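Side-chain contacts in thiol-disulfide isomerase and thioredoxins (Corynebacterium glutamicum, PDB 3LOR), which probably acts as a thioredoxin-fold oxidoreductase of the redoxin and TlpA-like kind, thought to make, break or exchange disulfide bonds: residues A[139-142]-A[143-147]; A[58-62]-A[63-67]; A[26-30]-A[31-35]; A[87-91]-A[92-96]. All coordinates share one frame; numbering follows the deposited sequence.

In the fold
Contacts 2 and 3 form the closest pair, centres about 10 Å apart: their strands 65-71 and 32-38 are neighbours in the central sheet, where Gln66 N lies 3.0 Å from Val32 O and CG of Gln66 packs on CD2 of Leu28. Contact 4 also touches contact 2, Arg58 meeting Gly93 and Lys95, and Val67 meeting Phe96. Contact 1 touches none of the others; its nearest atoms are about 6 Å from contact 3 and about 7 Å from contact 2, and contacts 1 and 2 both meet the second subunit. The calcium-binding residue Leu12 lies about 6 Å from Leu28 of contact 3 and about 9 Å from Gln66 of contact 2, between side chains; no calcium is bound to this chain.

Contact 1: A[139-142]-A[143-147]; sequences GQVD and DFVLG
With its CG anti to the backbone N (chi1 179°), Asp142 turns its carboxylate forward over the first turn of helix 143-154, where OD2 accepts from Phe144 N at 3.1 Å. This N-cap bond is weak, bent to 126° at the hydrogen. The same oxygen lies 3.2 Å from CB of Phe144, while the phenylalanine's own anti torsion (chi1 -180°) leads its ring away from the carboxylate. CG2 of Val145, on the branch beside its backbone N, comes alongside at 4.1 Å from Asp142 OD2. The carbonyl of Asp142 opens the helical bonding: Leu146 N donates to its O at 3.1 Å. Just before the cap in sequence, CG1 of Val141 packs loosely against CG1 of Val145 and CB of Leu146, both at 4.4 Å. A carboxylate at this helix start would probably be favoured by the helix dipole, and Asp142 OD2 also forms a salt bridge with Lys55 of the second subunit. Asp143 OD2 pairs with Lys55 of its own chain. The cap thus lies between strand 133-138 and helix 143-154, with Leu146 resting on Gln52 and Ile56 of helix 43-59 and Val145 on Met59 of the second subunit.

Contact 2: A[58-62]-A[63-67]; sequences RMIDE and SQVQV
The carboxylate of Glu62 and the amide of Gln66 meet with their planes 54° apart. NE2 of Gln66 reaches OE2 of Glu62 at 3.1 Å from well above the carboxylate plane, and that oxygen lies tilted from the amide plane. A second bond from NE2, to Val67 O, lies in the amide plane, so two acceptors hold the group's rotation. The bend of the Gln66 chain at chi2 (66°) turns its amide back toward the extended Glu62. Ser63 grips the Asp61 carboxylate through OD2: OG of Ser63 meets the anti lone pair at 2.6 Å, and Ser63 N comes from above the plane at 3.1 Å. This turn joins helix 43-59 to strand 65-71 within the beta-alpha-beta unit that starts at strand 32-38, part of the thioredoxin fold. Asp61 O accepts from both Gln64 N and Val65 N, each at 3.0 Å. CG2 of Ile60 packs on CG2 of Val65 at 3.7 Å, and Ile60 also meets Leu148 of the second subunit. One water lies 2.8 Å from both Ile60 O and Val65 O, and another links Glu62 OE2 to Val67 N, 2.9 Å from the carboxylate oxygen.

Contact 3: A[26-30]-A[31-35]; sequences EDLRG and KVVVV
Backbone hydrogen bonding between Leu28 and Lys31 closes a type II beta turn where helix 25-28 gives way to strand 32-38: Lys31 N donates to Leu28 O at 3.1 Å, with an angle of 136° at the hydrogen. Gly30 takes the third position of the turn with positive phi (87°), where a CB would press against the carbonyl O of Arg29. The polar side-chain interaction belongs to Lys31. Its chain, bent at both chi2 and chi3, folds back over the turn and brings NZ to Asp27 O at 3.3 Å, a weak hydrogen bond at the end of the helix. The carboxylate of Asp27 looks the other way, OD2 accepting from Ser24 N. Van der Waals packing accompanies the lysine: CB of Lys31 sits 3.3 Å from Leu28 O, and CD of Lys31 lies against the carbonyl carbon of Gly30. The apolar part is a single touch, CB of Leu28 with CG2 of Val33 at 4.1 Å, on a flank where Leu28 also meets Gln66 of strand 65-71 and Val33 meets Ile68. A positive amine near the carbonyl of Asp27 at a helix C-terminus would probably be favoured by the helix dipole, though the long bond suggests a modest gain; the firmer fixing of the turn probably comes from its backbone bond and the glycine geometry.

Contact 4: A[87-91]-A[92-96]; sequences VFIDE and FGIKF
Phe88 and Phe92, one helical turn apart, form an offset stack with centroids 4.5 Å apart and planes at 24°. Each ring covers one face of the other near the rim: CD1 of Phe92 lies over Phe88, and CE1 of Phe88 lies over Phe92. Different first torsions bring the rings over each other. CG of Phe88 is anti to its backbone N (chi1 176°), which swings the ring toward the helix end, whereas Phe92 carries its CG anti to the carbonyl carbon (chi1 -72°), laying its ring back along the last turn. CD1 of Phe92 also comes to 3.4 Å from Phe88 O. On the same side of the Phe88 ring as Phe92, but obliquely, CD1 of Ile94 comes 3.7 Å from CE2 of Phe88, carried there by an extended CG1 branch, and CG2 of Ile89 lies 4.2 Å from Ile94 CB. After the regular helical bond from Phe92 N to Phe88 O, a Schellman motif ends the helix: Gly93 takes positive phi, Ile94 N bonds to Ile89 O at 3.0 Å, and Gly93 N to Asp90 O at 3.3 Å. The helix 82-91 thus turns toward strand 98-101 with Phe92 and Ile94 resting on Val46 and Val50 of helix 43-59, Phe88 on Met40, and Phe92 also on Leu41 of the third subunit.

Contact 1: A[139-142]-A[143-147]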
loop_
_atom_site.group_PDB
_atom_site.type_symbol
_atom_site.label_atom_id
_atom_site.label_comp_id
_atom_site.label_asym_id
_atom_site.label_seq_id
_atom_site.Cartn_x
_atom_site.Cartn_y
_atom_site.Cartn_z
ATOM N N GLY A 139 15.422 -4.036 11.840
ATOM C CA GLY A 139 14.018 -3.840 11.559
ATOM C C GLY A 139 13.578 -3.201 10.264
ATOM O O GLY A 139 14.321 -3.141 9.352
ATOM N N GLN A 140 12.341 -2.753 10.198
ATOM C CA GLN A 140 11.813 -2.132 9.012
ATOM C C GLN A 140 12.413 -0.747 8.838
ATOM O O GLN A 140 12.429 0.023 9.743
ATOM C CB GLN A 140 10.287 -2.044 9.106
ATOM C CG GLN A 140 9.521 -2.248 7.809
ATOM C CD GLN A 140 8.057 -1.807 7.876
ATOM O OE1 GLN A 140 7.719 -0.740 7.458
ATOM N NE2 GLN A 140 7.207 -2.640 8.405
ATOM N N VAL A 141 12.909 -0.444 7.661
ATOM C CA VAL A 141 13.367 0.896 7.369
ATOM C C VAL A 141 12.540 1.440 6.254
ATOM O O VAL A 141 12.393 0.826 5.273
ATOM C CB VAL A 141 14.807 0.928 6.933
ATOM C CG1 VAL A 141 15.296 2.313 6.921
ATOM C CG2 VAL A 141 15.640 0.105 7.811
ATOM N N ASP A 142 12.009 2.619 6.429
ATOM C CA ASP A 142 11.193 3.258 5.434
ATOM C C ASP A 142 11.978 3.580 4.170
ATOM O O ASP A 142 13.118 3.891 4.231
ATOM C CB ASP A 142 10.619 4.522 6.028
ATOM C CG ASP A 142 9.783 5.266 5.069
ATOM O OD1 ASP A 142 8.693 4.812 4.745
ATOM O OD2 ASP A 142 10.221 6.292 4.604
ATOM N N ASP A 143 11.351 3.505 3.025
ATOM C CA ASP A 143 12.025 3.725 1.767
ATOM C C ASP A 143 12.641 5.111 1.631
ATOM O O ASP A 143 13.735 5.236 1.169
ATOM C CB ASP A 143 11.016 3.630 0.646
ATOM C CG ASP A 143 10.894 2.263 0.030
ATOM O OD1 ASP A 143 11.514 1.302 0.435
ATOM O OD2 ASP A 143 10.137 2.161 -0.925
ATOM N N PHE A 144 11.921 6.142 2.029
ATOM C CA PHE A 144 12.415 7.493 1.998
ATOM C C PHE A 144 13.648 7.724 2.867
ATOM O O PHE A 144 14.575 8.347 2.460
ATOM C CB PHE A 144 11.322 8.437 2.440
ATOM C CG PHE A 144 11.722 9.846 2.444
ATOM C CD1 PHE A 144 12.089 10.464 1.300
ATOM C CD2 PHE A 144 11.742 10.565 3.596
ATOM C CE1 PHE A 144 12.458 11.723 1.297
ATOM C CE2 PHE A 144 12.118 11.865 3.578
ATOM C CZ PHE A 144 12.468 12.435 2.416
ATOM N N VAL A 145 13.635 7.204 4.076
ATOM C CA VAL A 145 14.768 7.296 4.966
ATOM C C VAL A 145 16.005 6.593 4.423
ATOM O O VAL A 145 17.069 7.097 4.509
ATOM C CB VAL A 145 14.438 6.715 6.324
ATOM C CG1 VAL A 145 15.605 6.679 7.183
ATOM C CG2 VAL A 145 13.399 7.460 6.981
ATOM N N LEU A 146 15.817 5.426 3.853
ATOM C CA LEU A 146 16.877 4.703 3.217
ATOM C C LEU A 146 17.449 5.466 2.022
ATOM O O LEU A 146 18.618 5.521 1.850
ATOM C CB LEU A 146 16.440 3.299 2.841
ATOM C CG LEU A 146 17.558 2.337 2.456
ATOM C CD1 LEU A 146 18.613 2.225 3.439
ATOM C CD2 LEU A 146 17.104 0.990 2.071
ATOM N N GLY A 147 16.605 6.103 1.250
ATOM C CA GLY A 147 17.080 6.936 0.197
ATOM C C GLY A 147 17.915 8.051 0.736
ATOM O O GLY A 147 18.949 8.310 0.227
#

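Contact 2: A[58-62]-A[63-67]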
loop_
_atom_site.group_PDB
_atom_site.type_symbol
_atom_site.label_atom_id
_atom_site.label_comp_id
_atom_site.label_asym_id
_atom_site.label_seq_id
_atom_site.Cartn_x
_atom_site.Cartn_y
_atom_site.Cartn_z
ATOM N N ARG A 58 17.689 -2.998 -8.524
ATOM C CA ARG A 58 17.085 -2.599 -9.770
ATOM C C ARG A 58 17.173 -1.132 -10.088
ATOM O O ARG A 58 17.398 -0.770 -11.186
ATOM C CB ARG A 58 15.646 -3.090 -9.827
ATOM C CG ARG A 58 15.548 -4.597 -9.747
ATOM C CD ARG A 58 14.147 -5.106 -9.904
ATOM N NE ARG A 58 13.917 -6.464 -9.422
ATOM C CZ ARG A 58 14.625 -7.539 -9.750
ATOM N NH1 ARG A 58 15.655 -7.448 -10.548
ATOM N NH2 ARG A 58 14.317 -8.714 -9.259
HETATM N N MSE A 59 16.927 -0.294 -9.116
HETATM C CA MSE A 59 17.082 1.143 -9.230
HETATM C C MSE A 59 18.440 1.815 -9.315
HETATM O O MSE A 59 18.541 2.843 -9.887
HETATM C CB MSE A 59 16.187 1.865 -8.257
HETATM C CG MSE A 59 14.780 1.434 -8.423
HETATM SE SE MSE A 59 13.603 2.543 -7.614
HETATM C CE MSE A 59 13.354 3.697 -9.064
ATOM N N ILE A 60 19.444 1.303 -8.652
ATOM C CA ILE A 60 20.702 1.978 -8.632
ATOM C C ILE A 60 21.743 1.117 -9.249
ATOM O O ILE A 60 21.834 -0.033 -8.971
ATOM C CB ILE A 60 21.117 2.355 -7.240
ATOM C CG1 ILE A 60 20.047 3.178 -6.575
ATOM C CG2 ILE A 60 22.373 3.146 -7.259
ATOM C CD1 ILE A 60 20.417 3.557 -5.286
ATOM N N ASP A 61 22.528 1.711 -10.103
ATOM C CA ASP A 61 23.557 1.014 -10.793
ATOM C C ASP A 61 24.688 0.546 -9.890
ATOM O O ASP A 61 25.031 1.195 -8.959
ATOM C CB ASP A 61 24.117 1.902 -11.884
ATOM C CG ASP A 61 24.827 1.125 -12.923
ATOM O OD1 ASP A 61 24.175 0.371 -13.620
ATOM O OD2 ASP A 61 26.033 1.232 -12.988
ATOM N N GLU A 62 25.299 -0.560 -10.241
ATOM C CA GLU A 62 26.388 -1.117 -9.463
ATOM C C GLU A 62 27.673 -0.365 -9.540
ATOM O O GLU A 62 28.582 -0.665 -8.842
ATOM C CB GLU A 62 26.616 -2.581 -9.732
ATOM C CG GLU A 62 25.593 -3.403 -9.110
ATOM C CD GLU A 62 25.708 -4.855 -9.421
ATOM O OE1 GLU A 62 26.317 -5.243 -10.427
ATOM O OE2 GLU A 62 25.170 -5.627 -8.651
ATOM N N SER A 63 27.737 0.593 -10.425
ATOM C CA SER A 63 28.824 1.548 -10.454
ATOM C C SER A 63 28.808 2.530 -9.267
ATOM O O SER A 63 29.785 3.167 -8.993
ATOM C CB SER A 63 28.876 2.277 -11.787
ATOM O OG SER A 63 27.698 2.948 -12.054
ATOM N N GLN A 64 27.661 2.635 -8.616
ATOM C CA GLN A 64 27.441 3.493 -7.477
ATOM C C GLN A 64 27.148 2.762 -6.180
ATOM O O GLN A 64 27.741 3.023 -5.182
ATOM C CB GLN A 64 26.271 4.384 -7.772
ATOM C CG GLN A 64 26.462 5.229 -8.955
ATOM C CD GLN A 64 27.267 6.448 -8.649
ATOM O OE1 GLN A 64 26.730 7.515 -8.418
ATOM N NE2 GLN A 64 28.548 6.299 -8.630
ATOM N N VAL A 65 26.188 1.866 -6.225
ATOM C CA VAL A 65 25.819 1.078 -5.078
ATOM C C VAL A 65 25.888 -0.434 -5.320
ATOM O O VAL A 65 25.343 -0.925 -6.244
ATOM C CB VAL A 65 24.423 1.458 -4.583
ATOM C CG1 VAL A 65 23.960 0.511 -3.537
ATOM C CG2 VAL A 65 24.343 2.905 -4.148
ATOM N N GLN A 66 26.545 -1.163 -4.448
ATOM C CA GLN A 66 26.490 -2.604 -4.453
ATOM C C GLN A 66 25.598 -3.162 -3.358
ATOM O O GLN A 66 25.766 -2.871 -2.234
ATOM C CB GLN A 66 27.876 -3.190 -4.328
ATOM C CG GLN A 66 27.942 -4.667 -4.447
ATOM C CD GLN A 66 27.584 -5.187 -5.814
ATOM O OE1 GLN A 66 28.272 -4.942 -6.761
ATOM N NE2 GLN A 66 26.528 -5.917 -5.899
ATOM N N VAL A 67 24.640 -3.975 -3.732
ATOM C CA VAL A 67 23.804 -4.686 -2.789
ATOM C C VAL A 67 24.331 -6.083 -2.615
ATOM O O VAL A 67 24.637 -6.749 -3.556
ATOM C CB VAL A 67 22.326 -4.758 -3.214
ATOM C CG1 VAL A 67 21.512 -5.361 -2.187
ATOM C CG2 VAL A 67 21.793 -3.458 -3.580
HETATM O O HOH W 1 22.648 -1.421 -6.685
HETATM O O HOH W 2 23.648 -4.230 -6.586
#

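Contact 3: A[26-30]-A[31-35]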
loop_
_atom_site.group_PDB
_atom_site.type_symbol
_atom_site.label_atom_id
_atom_site.label_comp_id
_atom_site.label_asym_id
_atom_site.label_seq_id
_atom_site.Cartn_x
_atom_site.Cartn_y
_atom_site.Cartn_z
ATOM N N GLU A 26 38.143 -4.780 -2.158
ATOM C CA GLU A 26 38.714 -4.071 -3.266
ATOM C C GLU A 26 37.779 -3.880 -4.433
ATOM O O GLU A 26 37.798 -2.864 -5.033
ATOM C CB GLU A 26 40.010 -4.717 -3.704
ATOM N N ASP A 27 36.987 -4.883 -4.749
ATOM C CA ASP A 27 35.955 -4.803 -5.766
ATOM C C ASP A 27 34.919 -3.788 -5.363
ATOM O O ASP A 27 34.400 -3.094 -6.170
ATOM C CB ASP A 27 35.220 -6.140 -5.920
ATOM C CG ASP A 27 36.125 -7.304 -6.301
ATOM O OD1 ASP A 27 37.158 -7.124 -6.944
ATOM O OD2 ASP A 27 35.782 -8.433 -5.973
ATOM N N LEU A 28 34.592 -3.774 -4.091
ATOM C CA LEU A 28 33.672 -2.826 -3.527
ATOM C C LEU A 28 34.137 -1.389 -3.364
ATOM O O LEU A 28 33.346 -0.518 -3.286
ATOM C CB LEU A 28 33.104 -3.348 -2.242
ATOM C CG LEU A 28 32.485 -4.705 -2.412
ATOM C CD1 LEU A 28 32.317 -5.273 -1.105
ATOM C CD2 LEU A 28 31.215 -4.616 -3.097
ATOM N N ARG A 29 35.421 -1.162 -3.273
ATOM C CA ARG A 29 35.916 0.153 -2.975
ATOM C C ARG A 29 35.541 1.166 -4.049
ATOM O O ARG A 29 35.539 0.870 -5.198
ATOM C CB ARG A 29 37.413 0.146 -2.704
ATOM C CG ARG A 29 37.956 1.517 -2.400
ATOM C CD ARG A 29 39.358 1.538 -1.865
ATOM N NE ARG A 29 39.355 1.525 -0.420
ATOM C CZ ARG A 29 39.648 2.551 0.363
ATOM N NH1 ARG A 29 39.590 2.399 1.670
ATOM N NH2 ARG A 29 40.018 3.716 -0.134
ATOM N N GLY A 30 35.185 2.352 -3.607
ATOM C CA GLY A 30 34.628 3.370 -4.450
ATOM C C GLY A 30 33.133 3.318 -4.628
ATOM O O GLY A 30 32.604 4.098 -5.346
ATOM N N LYS A 31 32.479 2.388 -3.960
ATOM C CA LYS A 31 31.044 2.202 -3.995
ATOM C C LYS A 31 30.482 2.216 -2.602
ATOM O O LYS A 31 31.108 1.786 -1.674
ATOM C CB LYS A 31 30.700 0.855 -4.584
ATOM C CG LYS A 31 30.269 0.858 -5.965
ATOM C CD LYS A 31 31.405 0.784 -6.882
ATOM C CE LYS A 31 31.997 -0.537 -6.840
ATOM N NZ LYS A 31 33.000 -0.646 -7.895
ATOM N N VAL A 32 29.273 2.705 -2.488
ATOM C CA VAL A 32 28.485 2.512 -1.302
ATOM C C VAL A 32 28.020 1.072 -1.229
ATOM O O VAL A 32 27.615 0.527 -2.193
ATOM C CB VAL A 32 27.315 3.487 -1.252
ATOM C CG1 VAL A 32 26.456 3.217 -0.102
ATOM C CG2 VAL A 32 27.793 4.858 -1.206
ATOM N N VAL A 33 28.089 0.462 -0.070
ATOM C CA VAL A 33 27.712 -0.922 0.069
ATOM C C VAL A 33 26.507 -1.084 0.939
ATOM O O VAL A 33 26.443 -0.572 2.015
ATOM C CB VAL A 33 28.840 -1.805 0.584
ATOM C CG1 VAL A 33 28.456 -3.195 0.592
ATOM C CG2 VAL A 33 30.048 -1.637 -0.184
ATOM N N VAL A 34 25.537 -1.804 0.440
ATOM C CA VAL A 34 24.376 -2.109 1.214
ATOM C C VAL A 34 24.363 -3.578 1.507
ATOM O O VAL A 34 24.292 -4.352 0.616
ATOM C CB VAL A 34 23.090 -1.732 0.458
ATOM C CG1 VAL A 34 21.883 -2.074 1.215
ATOM C CG2 VAL A 34 23.099 -0.334 0.102
ATOM N N VAL A 35 24.408 -3.964 2.755
ATOM C CA VAL A 35 24.326 -5.351 3.073
ATOM C C VAL A 35 23.027 -5.653 3.764
ATOM O O VAL A 35 22.751 -5.122 4.794
ATOM C CB VAL A 35 25.501 -5.813 3.958
ATOM C CG1 VAL A 35 25.476 -7.235 4.158
ATOM C CG2 VAL A 35 26.797 -5.387 3.408
#

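Contact 4: A[87-91]-A[92-96]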
loop_
_atom_site.group_PDB
_atom_site.type_symbol
_atom_site.label_atom_id
_atom_site.label_comp_id
_atom_site.label_asym_id
_atom_site.label_seq_id
_atom_site.Cartn_x
_atom_site.Cartn_y
_atom_site.Cartn_z
ATOM N N VAL A 87 17.013 -22.222 -3.462
ATOM C CA VAL A 87 15.624 -22.246 -3.855
ATOM C C VAL A 87 14.881 -20.964 -3.542
ATOM O O VAL A 87 14.111 -20.522 -4.314
ATOM C CB VAL A 87 14.873 -23.437 -3.273
ATOM C CG1 VAL A 87 13.486 -23.396 -3.709
ATOM C CG2 VAL A 87 15.503 -24.699 -3.681
ATOM N N PHE A 88 15.137 -20.390 -2.391
ATOM C CA PHE A 88 14.535 -19.147 -2.022
ATOM C C PHE A 88 14.931 -18.081 -3.007
ATOM O O PHE A 88 14.123 -17.351 -3.458
ATOM C CB PHE A 88 15.008 -18.771 -0.628
ATOM C CG PHE A 88 14.543 -17.451 -0.156
ATOM C CD1 PHE A 88 13.325 -17.320 0.424
ATOM C CD2 PHE A 88 15.334 -16.355 -0.273
ATOM C CE1 PHE A 88 12.910 -16.152 0.852
ATOM C CE2 PHE A 88 14.924 -15.190 0.168
ATOM C CZ PHE A 88 13.700 -15.084 0.734
ATOM N N ILE A 89 16.184 -18.048 -3.370
ATOM C CA ILE A 89 16.685 -17.053 -4.270
ATOM C C ILE A 89 16.007 -17.115 -5.642
ATOM O O ILE A 89 15.676 -16.125 -6.198
ATOM C CB ILE A 89 18.221 -17.179 -4.413
ATOM C CG1 ILE A 89 18.926 -16.521 -3.230
ATOM C CG2 ILE A 89 18.684 -16.559 -5.657
ATOM C CD1 ILE A 89 20.335 -16.867 -3.082
ATOM N N ASP A 90 15.826 -18.306 -6.159
ATOM C CA ASP A 90 15.164 -18.546 -7.419
ATOM C C ASP A 90 13.692 -18.172 -7.424
ATOM O O ASP A 90 13.242 -17.473 -8.268
ATOM C CB ASP A 90 15.343 -20.024 -7.725
ATOM C CG ASP A 90 14.675 -20.461 -8.995
ATOM O OD1 ASP A 90 14.766 -19.777 -10.013
ATOM O OD2 ASP A 90 14.084 -21.544 -8.979
ATOM N N GLU A 91 12.980 -18.614 -6.410
ATOM C CA GLU A 91 11.579 -18.319 -6.229
ATOM C C GLU A 91 11.295 -16.840 -6.089
ATOM O O GLU A 91 10.348 -16.357 -6.605
ATOM C CB GLU A 91 11.041 -19.016 -4.987
ATOM C CG GLU A 91 10.940 -20.505 -5.027
ATOM C CD GLU A 91 9.768 -21.013 -5.778
ATOM O OE1 GLU A 91 9.341 -22.124 -5.508
ATOM O OE2 GLU A 91 9.268 -20.332 -6.647
ATOM N N PHE A 92 12.131 -16.124 -5.381
ATOM C CA PHE A 92 11.914 -14.731 -5.175
ATOM C C PHE A 92 12.602 -13.832 -6.189
ATOM O O PHE A 92 12.533 -12.669 -6.110
ATOM C CB PHE A 92 12.249 -14.364 -3.725
ATOM C CG PHE A 92 11.262 -14.856 -2.747
ATOM C CD1 PHE A 92 11.139 -16.182 -2.479
ATOM C CD2 PHE A 92 10.436 -13.989 -2.104
ATOM C CE1 PHE A 92 10.224 -16.625 -1.604
ATOM C CE2 PHE A 92 9.517 -14.444 -1.226
ATOM C CZ PHE A 92 9.411 -15.757 -0.982
ATOM N N GLY A 93 13.288 -14.406 -7.142
ATOM C CA GLY A 93 14.015 -13.654 -8.127
ATOM C C GLY A 93 15.108 -12.735 -7.666
ATOM O O GLY A 93 15.325 -11.727 -8.243
ATOM N N ILE A 94 15.840 -13.123 -6.648
ATOM C CA ILE A 94 16.897 -12.267 -6.150
ATOM C C ILE A 94 18.082 -12.337 -7.086
ATOM O O ILE A 94 18.587 -13.360 -7.370
ATOM C CB ILE A 94 17.313 -12.661 -4.732
ATOM C CG1 ILE A 94 16.216 -12.344 -3.736
ATOM C CG2 ILE A 94 18.587 -11.993 -4.333
ATOM C CD1 ILE A 94 16.216 -13.199 -2.609
ATOM N N LYS A 95 18.486 -11.215 -7.612
ATOM C CA LYS A 95 19.575 -11.213 -8.543
ATOM C C LYS A 95 20.885 -10.636 -8.031
ATOM O O LYS A 95 21.856 -10.678 -8.703
ATOM C CB LYS A 95 19.134 -10.531 -9.818
ATOM C CG LYS A 95 18.329 -11.411 -10.670
ATOM C CD LYS A 95 17.662 -10.622 -11.712
ATOM C CE LYS A 95 17.111 -11.499 -12.816
ATOM N NZ LYS A 95 17.243 -10.928 -14.200
ATOM N N PHE A 96 20.886 -10.066 -6.850
ATOM C CA PHE A 96 22.089 -9.571 -6.237
ATOM C C PHE A 96 22.890 -10.669 -5.587
ATOM O O PHE A 96 22.393 -11.682 -5.273
ATOM C CB PHE A 96 21.780 -8.419 -5.280
ATOM C CG PHE A 96 20.828 -8.744 -4.189
ATOM C CD1 PHE A 96 19.544 -8.333 -4.246
ATOM C CD2 PHE A 96 21.227 -9.419 -3.087
ATOM C CE1 PHE A 96 18.712 -8.591 -3.244
ATOM C CE2 PHE A 96 20.371 -9.678 -2.103
ATOM C CZ PHE A 96 19.129 -9.263 -2.182
#